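Local coordinates for stromal cell-derived factor 2-like protein (Arabidopsis thaliana, PDB 3MAL) that takes part in protein quality control and the unfolded protein response of the endoplasmic reticulum, in a complex with ERDJ3B and BIP1 that supports accumulation of the immune receptor EFR, at residues Thr85-Ser99 / Ser113-Trp127. Sequence-based numbering, arbitrary orientation.
Sequences TIRLQHMKTRKWLHS and SCFGDDTNSDTGDHW
His98 and Phe115 both turn CG away from the backbone N (chi1 -168° and 169°), which lays their rings together as an offset stack, centroids 4.3 Å apart and planes 14° from parallel. CB of Phe115 sits over the same imidazole. At the ring's edge, His98 ND1 donates to Asp125 OD1 over 2.6 Å, a short bond that reaches the carboxylate from above its plane and fixes the imidazole's rotation. The other oxygen, Asp125 OD2, accepts from Ser121 OG and Asp122 N, so three donors grip this buried carboxylate, which would favour its charged form.

The loop after Phe115 wraps the Trp96 indole: NE1 donates to Asp117 O (2.9 Å) at the ring edge, arriving above the carbonyl plane, while Ser121 CB lies over the five-membered ring. Arg87 NH1 passes over that same face and donates to Ser121 OG at 3.0 Å; its NE is held by Pro68 O. Across the opposite face lies the amide of Gln89, whose NE2 donates nearly straight to Asp118 OD2 (3.1 Å) and also to Arg94 O, while OE1 takes Lys67 NZ. The same Asp118 oxygen forms a salt bridge with Arg94 NH1, and Lys95 NZ reaches Gly116 O.

Trp127 NE1 donates to Leu97 O (3.0 Å) from above the carbonyl plane, and Leu97 CD2 packs on the indole face. A water accepts from Leu88 N and lies within hydrogen-bonding distance of Leu97 O and Asp125 O.

Two antiparallel ladders frame these contacts. Trp96, Leu97 and His98 pair with Phe115, Cys114 and Ser113 in a β hairpin, and Ile86 pairs with Trp127. Both segments belong to the second MIR repeat of a β-trefoil: strand 85-90 lies between strands 64-67 and 127-131 in the six-stranded barrel, while strand 110-115 joins strands 49-54 and 170-175 in the second, branched sheet.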
# COMPACT_ATOMS: atom_id res chain seq x y z
N THR A 85 7.33 -10.73 -2.32
CA THR A 85 7.75 -9.34 -2.21
C THR A 85 7.15 -8.59 -3.39
O THR A 85 7.40 -8.95 -4.55
CB THR A 85 9.27 -9.23 -2.25
OG1 THR A 85 9.83 -10.12 -1.28
CG2 THR A 85 9.72 -7.79 -1.92
N ILE A 86 6.35 -7.57 -3.09
CA ILE A 86 5.65 -6.80 -4.12
C ILE A 86 5.94 -5.30 -4.00
O ILE A 86 6.51 -4.82 -2.99
CB ILE A 86 4.08 -7.01 -4.11
CG1 ILE A 86 3.44 -6.34 -2.87
CG2 ILE A 86 3.71 -8.51 -4.21
CD1 ILE A 86 1.89 -6.35 -2.88
N ARG A 87 5.55 -4.57 -5.05
CA ARG A 87 5.58 -3.11 -5.07
C ARG A 87 4.14 -2.67 -5.42
O ARG A 87 3.41 -3.39 -6.13
CB ARG A 87 6.59 -2.59 -6.10
CG ARG A 87 8.06 -2.94 -5.77
CD ARG A 87 9.08 -2.31 -6.75
NE ARG A 87 8.92 -2.84 -8.09
CZ ARG A 87 9.42 -2.29 -9.19
NH1 ARG A 87 10.13 -1.17 -9.14
NH2 ARG A 87 9.17 -2.85 -10.36
N LEU A 88 3.73 -1.51 -4.90
CA LEU A 88 2.45 -0.93 -5.26
C LEU A 88 2.73 0.43 -5.86
O LEU A 88 3.24 1.31 -5.18
CB LEU A 88 1.51 -0.80 -4.03
CG LEU A 88 0.99 -2.13 -3.48
CD1 LEU A 88 0.27 -1.88 -2.14
CD2 LEU A 88 0.04 -2.81 -4.50
N GLN A 89 2.44 0.59 -7.15
CA GLN A 89 2.74 1.86 -7.81
C GLN A 89 1.44 2.64 -7.94
O GLN A 89 0.48 2.14 -8.47
CB GLN A 89 3.38 1.63 -9.18
CG GLN A 89 3.88 2.93 -9.81
CD GLN A 89 4.53 2.72 -11.18
OE1 GLN A 89 4.15 1.80 -11.93
NE2 GLN A 89 5.49 3.57 -11.51
N HIS A 90 1.45 3.88 -7.46
CA HIS A 90 0.30 4.78 -7.52
C HIS A 90 0.02 5.10 -8.99
O HIS A 90 0.91 5.58 -9.70
CB HIS A 90 0.61 6.06 -6.73
CG HIS A 90 -0.59 6.93 -6.47
ND1 HIS A 90 -0.66 8.24 -6.91
CD2 HIS A 90 -1.74 6.69 -5.80
CE1 HIS A 90 -1.82 8.76 -6.52
NE2 HIS A 90 -2.49 7.84 -5.86
N MET A 91 -1.21 4.85 -9.44
CA MET A 91 -1.52 4.99 -10.85
C MET A 91 -1.41 6.43 -11.33
O MET A 91 -0.89 6.69 -12.42
CB MET A 91 -2.91 4.47 -11.18
CG MET A 91 -3.01 2.97 -11.41
SD MET A 91 -4.64 2.54 -12.10
CE MET A 91 -4.48 3.01 -13.80
N LYS A 92 -1.88 7.36 -10.52
CA LYS A 92 -1.99 8.75 -10.93
C LYS A 92 -0.65 9.47 -10.96
O LYS A 92 -0.44 10.30 -11.85
CB LYS A 92 -3.00 9.51 -10.03
CG LYS A 92 -4.46 9.14 -10.31
CD LYS A 92 -4.99 9.84 -11.53
CE LYS A 92 -5.09 11.34 -11.31
NZ LYS A 92 -5.92 11.64 -10.15
N THR A 93 0.25 9.17 -10.01
CA THR A 93 1.54 9.86 -9.92
C THR A 93 2.75 9.02 -10.33
O THR A 93 3.84 9.55 -10.49
CB THR A 93 1.84 10.45 -8.50
OG1 THR A 93 1.97 9.38 -7.56
CG2 THR A 93 0.73 11.40 -8.03
N ARG A 94 2.56 7.70 -10.47
CA ARG A 94 3.67 6.81 -10.82
C ARG A 94 4.72 6.60 -9.72
O ARG A 94 5.75 5.96 -9.96
CB ARG A 94 4.34 7.29 -12.13
CG ARG A 94 3.48 7.09 -13.32
CD ARG A 94 3.93 5.75 -13.88
NE ARG A 94 2.83 4.86 -14.08
CZ ARG A 94 2.93 3.59 -14.43
NH1 ARG A 94 4.13 3.02 -14.61
NH2 ARG A 94 1.83 2.89 -14.58
N LYS A 95 4.46 7.12 -8.52
CA LYS A 95 5.40 6.92 -7.39
C LYS A 95 5.10 5.60 -6.65
O LYS A 95 3.99 5.06 -6.77
CB LYS A 95 5.40 8.12 -6.42
CG LYS A 95 5.75 9.49 -7.08
CD LYS A 95 6.39 10.43 -6.03
CE LYS A 95 6.93 11.76 -6.61
NZ LYS A 95 7.60 11.59 -7.93
N TRP A 96 6.10 5.08 -5.93
CA TRP A 96 6.02 3.74 -5.31
C TRP A 96 5.66 3.85 -3.84
O TRP A 96 6.22 4.70 -3.15
CB TRP A 96 7.38 3.01 -5.43
CG TRP A 96 7.84 2.94 -6.84
CD1 TRP A 96 8.66 3.83 -7.50
CD2 TRP A 96 7.47 1.95 -7.79
NE1 TRP A 96 8.81 3.43 -8.81
CE2 TRP A 96 8.09 2.28 -9.01
CE3 TRP A 96 6.66 0.81 -7.72
CZ2 TRP A 96 7.93 1.51 -10.16
CZ3 TRP A 96 6.53 0.02 -8.86
CH2 TRP A 96 7.14 0.38 -10.06
N LEU A 97 4.73 3.02 -3.36
CA LEU A 97 4.48 2.92 -1.90
C LEU A 97 5.81 2.60 -1.18
O LEU A 97 6.50 1.65 -1.53
CB LEU A 97 3.45 1.81 -1.61
CG LEU A 97 2.96 1.80 -0.15
CD1 LEU A 97 2.22 3.12 0.17
CD2 LEU A 97 2.12 0.53 0.18
N HIS A 98 6.15 3.40 -0.17
CA HIS A 98 7.54 3.45 0.35
C HIS A 98 7.54 3.62 1.87
O HIS A 98 6.63 4.25 2.45
CB HIS A 98 8.26 4.65 -0.29
CG HIS A 98 9.76 4.70 -0.09
ND1 HIS A 98 10.65 4.03 -0.91
CD2 HIS A 98 10.51 5.44 0.76
CE1 HIS A 98 11.89 4.32 -0.54
NE2 HIS A 98 11.83 5.17 0.47
N SER A 99 8.55 3.09 2.52
CA SER A 99 8.82 3.35 3.95
C SER A 99 10.34 3.45 4.25
O SER A 99 11.13 3.30 3.38
CB SER A 99 8.01 2.55 5.00
OG SER A 99 8.04 3.04 6.31
N SER A 113 5.38 6.79 2.68
CA SER A 113 5.37 7.80 1.61
C SER A 113 5.21 7.20 0.22
O SER A 113 5.11 5.97 0.04
CB SER A 113 6.67 8.64 1.66
OG SER A 113 7.80 7.87 1.28
N CYS A 114 5.17 8.10 -0.77
CA CYS A 114 5.28 7.72 -2.17
C CYS A 114 6.63 8.24 -2.71
O CYS A 114 6.93 9.43 -2.60
CB CYS A 114 4.09 8.25 -3.01
SG CYS A 114 2.85 6.94 -3.35
N PHE A 115 7.42 7.33 -3.29
CA PHE A 115 8.82 7.60 -3.63
C PHE A 115 9.10 7.39 -5.12
O PHE A 115 8.52 6.51 -5.76
CB PHE A 115 9.72 6.67 -2.80
CG PHE A 115 11.17 6.65 -3.21
CD1 PHE A 115 11.65 5.70 -4.12
CD2 PHE A 115 12.09 7.55 -2.65
CE1 PHE A 115 12.98 5.68 -4.51
CE2 PHE A 115 13.43 7.52 -3.01
CZ PHE A 115 13.88 6.58 -3.94
N GLY A 116 10.04 8.16 -5.63
CA GLY A 116 10.60 7.88 -6.95
C GLY A 116 9.64 8.06 -8.10
O GLY A 116 8.75 8.90 -8.07
N ASP A 117 9.83 7.25 -9.13
CA ASP A 117 8.99 7.33 -10.30
C ASP A 117 9.36 6.18 -11.19
O ASP A 117 9.98 5.24 -10.75
CB ASP A 117 9.22 8.66 -11.04
CG ASP A 117 10.67 8.83 -11.50
OD1 ASP A 117 11.34 7.86 -11.88
OD2 ASP A 117 11.16 9.96 -11.46
N ASP A 118 9.00 6.22 -12.46
CA ASP A 118 9.31 5.08 -13.30
C ASP A 118 10.77 4.80 -13.57
O ASP A 118 11.10 3.73 -14.06
CB ASP A 118 8.58 5.15 -14.61
CG ASP A 118 7.18 4.69 -14.48
OD1 ASP A 118 6.30 5.56 -14.56
OD2 ASP A 118 6.96 3.49 -14.24
N THR A 119 11.64 5.73 -13.26
CA THR A 119 13.09 5.57 -13.45
C THR A 119 13.82 5.38 -12.13
O THR A 119 15.05 5.21 -12.11
CB THR A 119 13.68 6.81 -14.16
OG1 THR A 119 13.56 7.95 -13.29
CG2 THR A 119 12.94 7.06 -15.46
N ASN A 120 13.07 5.41 -11.03
CA ASN A 120 13.65 5.45 -9.71
C ASN A 120 12.82 4.63 -8.72
O ASN A 120 11.75 5.06 -8.28
CB ASN A 120 13.79 6.92 -9.26
CG ASN A 120 14.64 7.07 -8.00
OD1 ASN A 120 15.46 6.20 -7.68
ND2 ASN A 120 14.44 8.19 -7.28
N SER A 121 13.31 3.44 -8.40
CA SER A 121 12.73 2.59 -7.38
C SER A 121 13.89 2.01 -6.59
O SER A 121 14.98 1.79 -7.16
CB SER A 121 11.89 1.47 -8.03
OG SER A 121 11.29 0.60 -7.07
N ASP A 122 13.71 1.79 -5.30
CA ASP A 122 14.71 1.06 -4.50
C ASP A 122 14.07 0.05 -3.55
O ASP A 122 12.84 -0.10 -3.56
CB ASP A 122 15.69 2.01 -3.79
CG ASP A 122 15.06 2.86 -2.72
OD1 ASP A 122 14.11 2.42 -2.03
OD2 ASP A 122 15.56 3.98 -2.52
N THR A 123 14.88 -0.67 -2.76
CA THR A 123 14.32 -1.69 -1.84
C THR A 123 13.32 -1.14 -0.80
O THR A 123 12.53 -1.90 -0.21
CB THR A 123 15.42 -2.52 -1.12
OG1 THR A 123 16.15 -1.69 -0.22
CG2 THR A 123 16.39 -3.18 -2.12
N GLY A 124 13.35 0.17 -0.56
CA GLY A 124 12.40 0.77 0.36
C GLY A 124 10.98 0.74 -0.19
O GLY A 124 10.03 1.05 0.53
N ASP A 125 10.86 0.39 -1.48
CA ASP A 125 9.56 0.19 -2.14
C ASP A 125 9.03 -1.25 -1.98
O ASP A 125 7.98 -1.59 -2.53
CB ASP A 125 9.68 0.51 -3.64
CG ASP A 125 10.09 1.96 -3.90
OD1 ASP A 125 9.83 2.87 -3.07
OD2 ASP A 125 10.69 2.19 -4.96
N HIS A 126 9.75 -2.10 -1.23
CA HIS A 126 9.42 -3.53 -1.15
C HIS A 126 8.57 -3.88 0.07
O HIS A 126 8.90 -3.50 1.20
CB HIS A 126 10.72 -4.37 -1.23
CG HIS A 126 11.49 -4.17 -2.49
ND1 HIS A 126 12.63 -4.90 -2.79
CD2 HIS A 126 11.28 -3.34 -3.54
CE1 HIS A 126 13.10 -4.50 -3.97
NE2 HIS A 126 12.29 -3.57 -4.45
N TRP A 127 7.47 -4.62 -0.17
CA TRP A 127 6.53 -5.03 0.87
C TRP A 127 6.26 -6.52 0.74
O TRP A 127 6.10 -7.04 -0.39
CB TRP A 127 5.20 -4.27 0.74
CG TRP A 127 5.36 -2.76 0.82
CD1 TRP A 127 5.74 -1.93 -0.20
CD2 TRP A 127 5.15 -1.92 1.96
NE1 TRP A 127 5.78 -0.62 0.24
CE2 TRP A 127 5.42 -0.58 1.56
CE3 TRP A 127 4.74 -2.15 3.28
CZ2 TRP A 127 5.33 0.51 2.44
CZ3 TRP A 127 4.63 -1.06 4.17
CH2 TRP A 127 4.92 0.25 3.73
O HOH W 1 5.97 -0.06 -3.69
O HOH W 2 15.08 5.34 0.04